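Local coordinates for protein-tyrosine-phosphatase (Chaetomium thermophilum var. thermophilum DSM 1495, PDB 5M43), which is the phosphatase domain of Yvh1, linked to ribosome assembly, and probably removes phosphate from tyrosine and from serine or threonine in proteins, at residues A[143-146]-A[147-150]; A[115-118]-A[119-122]. All coordinates share one frame; numbering follows the deposited sequence. Where two conformers were deposited one is given.

Interaction 1: A[143-146]-A[147-150]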
loop_
_atom_site.group_PDB
_atom_site.type_symbol
_atom_site.label_atom_id
_atom_site.label_comp_id
_atom_site.label_asym_id
_atom_site.label_seq_id
_atom_site.Cartn_x
_atom_site.Cartn_y
_atom_site.Cartn_z
ATOM N N LEU A 143 -8.242 -2.078 -7.923
ATOM C CA LEU A 143 -7.546 -3.359 -8.020
ATOM C C LEU A 143 -7.020 -3.590 -9.434
ATOM O O LEU A 143 -5.892 -4.071 -9.610
ATOM C CB LEU A 143 -8.476 -4.499 -7.544
ATOM C CG LEU A 143 -7.990 -5.915 -7.884
ATOM C CD1 LEU A 143 -6.691 -6.175 -7.153
ATOM C CD2 LEU A 143 -9.013 -6.925 -7.383
ATOM N N GLU A 144 -7.833 -3.311 -10.459
ATOM C CA GLU A 144 -7.339 -3.521 -11.831
ATOM C C GLU A 144 -6.201 -2.563 -12.161
ATOM O O GLU A 144 -5.266 -2.916 -12.912
ATOM C CB GLU A 144 -8.465 -3.340 -12.835
ATOM C CG GLU A 144 -9.566 -4.347 -12.696
ATOM C CD GLU A 144 -8.999 -5.736 -12.801
ATOM O OE1 GLU A 144 -8.180 -5.997 -13.725
ATOM O OE2 GLU A 144 -9.324 -6.563 -11.954
ATOM N N TRP A 145 -6.228 -1.373 -11.562
ATOM C CA TRP A 145 -5.095 -0.450 -11.726
ATOM C C TRP A 145 -3.805 -1.055 -11.179
ATOM O O TRP A 145 -2.752 -1.052 -11.841
ATOM C CB TRP A 145 -5.441 0.871 -11.011
ATOM C CG TRP A 145 -4.367 1.953 -11.172
ATOM C CD1 TRP A 145 -3.240 2.124 -10.419
ATOM C CD2 TRP A 145 -4.383 2.980 -12.121
ATOM N NE1 TRP A 145 -2.540 3.249 -10.857
ATOM C CE2 TRP A 145 -3.225 3.778 -11.909
ATOM C CE3 TRP A 145 -5.263 3.316 -13.148
ATOM C CZ2 TRP A 145 -2.926 4.923 -12.687
ATOM C CZ3 TRP A 145 -4.947 4.476 -13.949
ATOM C CH2 TRP A 145 -3.806 5.247 -13.687
ATOM N N VAL A 146 -3.872 -1.608 -9.963
ATOM C CA VAL A 146 -2.715 -2.265 -9.380
ATOM C C VAL A 146 -2.268 -3.422 -10.267
ATOM O O VAL A 146 -1.067 -3.607 -10.481
ATOM C CB VAL A 146 -3.029 -2.758 -7.956
ATOM C CG1 VAL A 146 -1.871 -3.581 -7.395
ATOM C CG2 VAL A 146 -3.258 -1.483 -7.057
ATOM N N ARG A 147 -3.220 -4.210 -10.771
ATOM C CA ARG A 147 -2.902 -5.411 -11.566
ATOM C C ARG A 147 -2.159 -5.052 -12.862
ATOM O O ARG A 147 -1.521 -5.952 -13.474
ATOM C CB ARG A 147 -4.179 -6.164 -11.917
ATOM C CG ARG A 147 -4.624 -7.030 -10.744
ATOM C CD ARG A 147 -6.015 -7.577 -10.969
ATOM N NE ARG A 147 -6.268 -8.600 -9.959
ATOM C CZ ARG A 147 -7.406 -9.258 -9.855
ATOM N NH1 ARG A 147 -8.425 -8.982 -10.687
ATOM N NH2 ARG A 147 -7.533 -10.213 -8.932
ATOM N N GLU A 148 -2.180 -3.782 -13.288
ATOM C CA GLU A 148 -1.424 -3.443 -14.482
ATOM C C GLU A 148 0.076 -3.624 -14.292
ATOM O O GLU A 148 0.794 -3.827 -15.286
ATOM C CB GLU A 148 -1.745 -2.006 -14.926
ATOM C CG GLU A 148 -3.191 -1.866 -15.354
ATOM C CD GLU A 148 -3.481 -0.567 -16.050
ATOM O OE1 GLU A 148 -2.698 -0.181 -16.938
ATOM O OE2 GLU A 148 -4.510 0.059 -15.710
ATOM N N THR A 149 0.582 -3.538 -13.067
ATOM C CA THR A 149 1.998 -3.821 -12.834
ATOM C C THR A 149 2.246 -4.901 -11.806
ATOM O O THR A 149 3.394 -5.381 -11.724
ATOM C CB THR A 149 2.788 -2.582 -12.403
ATOM O OG1 THR A 149 2.291 -2.140 -11.118
ATOM C CG2 THR A 149 2.652 -1.474 -13.419
ATOM N N ARG A 150 1.206 -5.330 -11.039
ATOM C CA ARG A 150 1.323 -6.441 -10.090
ATOM C C ARG A 150 0.193 -7.414 -10.425
ATOM O O ARG A 150 -0.831 -7.468 -9.741
ATOM C CB ARG A 150 1.234 -5.915 -8.642
ATOM C CG ARG A 150 1.465 -6.999 -7.581
ATOM C CD ARG A 150 2.939 -7.381 -7.518
ATOM N NE ARG A 150 3.205 -8.392 -6.427
ATOM C CZ ARG A 150 4.414 -8.949 -6.258
ATOM N NH1 ARG A 150 5.424 -8.578 -7.090
ATOM N NH2 ARG A 150 4.671 -9.860 -5.319
HETATM O O HOH W 1 -0.090 -0.548 -10.918
#
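Arg-147 reaches back one turn to Leu-143 and Glu-144, close to the C-terminal end of helix 135-147 in the dual-specificity phosphatase fold. Its backbone N gives the usual i to i+4 bond to Leu-143 O (2.9 Å), while the extended side chain runs back along the helix surface. There NH1 meets Glu-144 OE2 in a salt bridge of 2.9 Å. The glutamate chain bends at chi2 (-56°) to bring its carboxylate to the arginine, and OE2 offers its syn lone pair. The two planes stand 72° apart, so this is one bond at a guanidinium corner rather than a two-pronged pairing. Leucine suits the position beneath: Leu-143 CD2 covers the centre of one guanidinium face, 3.7 Å above its plane, and leaves the N-H groups to polar partners such as Ala-153 O, which NE binds.

Past this point i to i+3 bonds break into the regular i to i+4 pairing. Trp-145 O takes Glu-148 N at 3.1 Å, well above its carbonyl plane, whereas the bond from the same N to Glu-144 O is weak. Val-146 O is gripped twice, by Arg-150 N in the carbonyl plane at 2.9 Å and by Thr-149 N from above it at 3.1 Å.

Polar side chains tie the turn after the helix to its neighbours. In the conformer described, Glu-148 OE1 forms a salt bridge with Lys-7 NZ, and Trp-145 NE1 bonds to Lys-7 O. Arg-150 gives NE to Gly-106 O and NH2 to Met-105 O, backbone atoms of the family's HCX5R phosphate-binding loop. Thr-149 OG1, bonded to Arg-5 O, also accepts from water 1 at 2.9 Å, and the same water donates its other hydrogen to Trp-145 O.

Interaction 2: A[115-118]-A[119-122]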
loop_
_atom_site.group_PDB
_atom_site.type_symbol
_atom_site.label_atom_id
_atom_site.label_comp_id
_atom_site.label_asym_id
_atom_site.label_seq_id
_atom_site.Cartn_x
_atom_site.Cartn_y
_atom_site.Cartn_z
ATOM N N ILE A 115 -4.365 -0.088 -2.388
ATOM C CA ILE A 115 -5.665 0.325 -2.887
ATOM C C ILE A 115 -6.266 1.389 -1.964
ATOM O O ILE A 115 -6.872 2.357 -2.432
ATOM C CB ILE A 115 -6.584 -0.892 -3.058
ATOM C CG1 ILE A 115 -6.076 -1.754 -4.238
ATOM C CG2 ILE A 115 -8.053 -0.437 -3.216
ATOM C CD1 ILE A 115 -6.927 -3.033 -4.272
ATOM N N ALA A 116 -6.155 1.200 -0.633
ATOM C CA ALA A 116 -6.702 2.210 0.273
ATOM C C ALA A 116 -6.095 3.581 0.013
ATOM O O ALA A 116 -6.799 4.597 0.068
ATOM C CB ALA A 116 -6.444 1.806 1.726
ATOM N N TYR A 117 -4.783 3.614 -0.238
ATOM C CA TYR A 117 -4.123 4.875 -0.549
ATOM C C TYR A 117 -4.613 5.421 -1.885
ATOM O O TYR A 117 -4.912 6.626 -1.996
ATOM C CB TYR A 117 -2.616 4.631 -0.533
ATOM C CG TYR A 117 -1.852 5.769 -1.207
ATOM C CD1 TYR A 117 -1.547 6.917 -0.543
ATOM C CD2 TYR A 117 -1.442 5.634 -2.528
ATOM C CE1 TYR A 117 -0.861 7.960 -1.199
ATOM C CE2 TYR A 117 -0.729 6.625 -3.198
ATOM C CZ TYR A 117 -0.393 7.780 -2.502
ATOM O OH TYR A 117 0.257 8.822 -3.142
ATOM N N LEU A 118 -4.718 4.547 -2.914
ATOM C CA LEU A 118 -5.133 5.032 -4.236
ATOM C C LEU A 118 -6.559 5.586 -4.211
ATOM O O LEU A 118 -6.861 6.598 -4.861
ATOM C CB LEU A 118 -5.043 3.921 -5.289
ATOM C CG LEU A 118 -3.657 3.358 -5.615
ATOM C CD1 LEU A 118 -3.831 2.169 -6.585
ATOM C CD2 LEU A 118 -2.877 4.512 -6.325
ATOM N N LEU A 119 -7.477 4.912 -3.497
ATOM C CA LEU A 119 -8.850 5.408 -3.385
ATOM C C LEU A 119 -8.905 6.746 -2.656
ATOM O O LEU A 119 -9.715 7.627 -2.980
ATOM C CB LEU A 119 -9.713 4.388 -2.600
ATOM C CG LEU A 119 -9.881 3.072 -3.372
ATOM C CD1 LEU A 119 -10.608 2.082 -2.396
ATOM C CD2 LEU A 119 -10.712 3.282 -4.620
ATOM N N TRP A 120 -8.028 6.908 -1.671
ATOM C CA TRP A 120 -8.000 8.145 -0.881
ATOM C C TRP A 120 -7.387 9.290 -1.678
ATOM O O TRP A 120 -7.845 10.440 -1.588
ATOM C CB TRP A 120 -7.174 7.880 0.384
ATOM C CG TRP A 120 -6.851 9.119 1.126
ATOM C CD1 TRP A 120 -7.668 9.792 2.006
ATOM C CD2 TRP A 120 -5.607 9.868 1.067
ATOM N NE1 TRP A 120 -7.028 10.950 2.459
ATOM C CE2 TRP A 120 -5.753 10.989 1.911
ATOM C CE3 TRP A 120 -4.393 9.696 0.382
ATOM C CZ2 TRP A 120 -4.725 11.908 2.104
ATOM C CZ3 TRP A 120 -3.378 10.630 0.571
ATOM C CH2 TRP A 120 -3.558 11.747 1.401
ATOM N N LYS A 121 -6.351 8.987 -2.429
ATOM C CA LYS A 121 -5.636 10.055 -3.153
ATOM C C LYS A 121 -6.270 10.390 -4.501
ATOM O O LYS A 121 -6.315 11.575 -4.880
ATOM C CB LYS A 121 -4.173 9.690 -3.318
ATOM C CG LYS A 121 -3.409 10.862 -4.056
ATOM C CD LYS A 121 -2.012 10.627 -3.922
ATOM C CE LYS A 121 -1.285 11.851 -4.554
ATOM N NZ LYS A 121 0.205 11.662 -4.519
ATOM N N TYR A 122 -6.798 9.397 -5.219
ATOM C CA TYR A 122 -7.345 9.595 -6.566
ATOM C C TYR A 122 -8.800 9.128 -6.713
ATOM O O TYR A 122 -9.137 8.345 -7.618
ATOM C CB TYR A 122 -6.462 8.894 -7.583
ATOM C CG TYR A 122 -4.993 9.193 -7.492
ATOM C CD1 TYR A 122 -4.122 8.262 -6.931
ATOM C CD2 TYR A 122 -4.476 10.387 -7.981
ATOM C CE1 TYR A 122 -2.750 8.501 -6.860
ATOM C CE2 TYR A 122 -3.118 10.634 -7.911
ATOM C CZ TYR A 122 -2.265 9.694 -7.347
ATOM O OH TYR A 122 -0.912 9.972 -7.329
HETATM O O HOH W 2 1.205 11.175 -1.828
#
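Ile-115 and Leu-119 sit one turn apart, joined by a nearly straight bond from Leu-119 N to Ile-115 O, 2.8 Å long with 171° at the hydrogen. The same i to i+4 pattern continues from Trp-120 N to Ala-116 O and Lys-121 N to Tyr-117 O. It closes with Tyr-122 N on Leu-118 O, although Tyr-122 has already left helical angles.

Two apolar contacts keep this spacing. The branched Ile-115 lies alongside Leu-119, its CG2 3.7 Å from Leu-119 CD1, and Leu-118 CD2 meets the CD1 and CE1 side of the Tyr-122 ring. This is the last part of helix 109-121, which in the protein-tyrosine phosphatase fold follows the phosphate-binding loop and packs against helices 71-83, 135-147 and 157-168; aliphatic residues suit the buried Ile-115, Leu-118 and Leu-119 positions. Tyr-117 CE1 touches Trp-120 CZ3, an i to i+3 pair, at 4.1 Å, the rings meeting obliquely.

Polar groups gather at the helix end. Lys-121, with CG anti to its N (chi1 -178°) and extended throughout, runs beside Tyr-117 with CB over one face of that ring. Its CG lies 3.6 Å above the centre of the Tyr-122 ring. A lysine can thus pack its methylenes between aromatics and still deliver NZ to Asp-10. Water 2, in the plane of the Tyr-117 ring, bonds to Tyr-117 OH at 2.9 Å and accepts from Lys-121 NZ. Replacing Tyr-117 by phenylalanine removes that hydroxyl and would probably cost water 2 one of its partners and Asp-10 OD2 a weak bond. Tyr-122 OH also bonds to Asp-10 OD2.

In the fold
Interaction 2 comes first along the chain, in helix 109-121; interaction 1 follows at the end of the next helix, 135-147, and in the loop beyond it. Their centres lie 13 Å apart, yet the two helices pack directly: Val-146 CG2 is 3.7 Å from Leu-118 CD1, and Ile-115 CD1 rests on Leu-143 CA. Both belong to the catalytic domain of the longer protein. Interaction 2 is the more buried of the two, its helix also touching helices 71-83 and 157-168. Residues 147-150 of interaction 1 instead join this helical layer to the N-terminal residues and to the phosphate-binding loop that precedes helix 109-121.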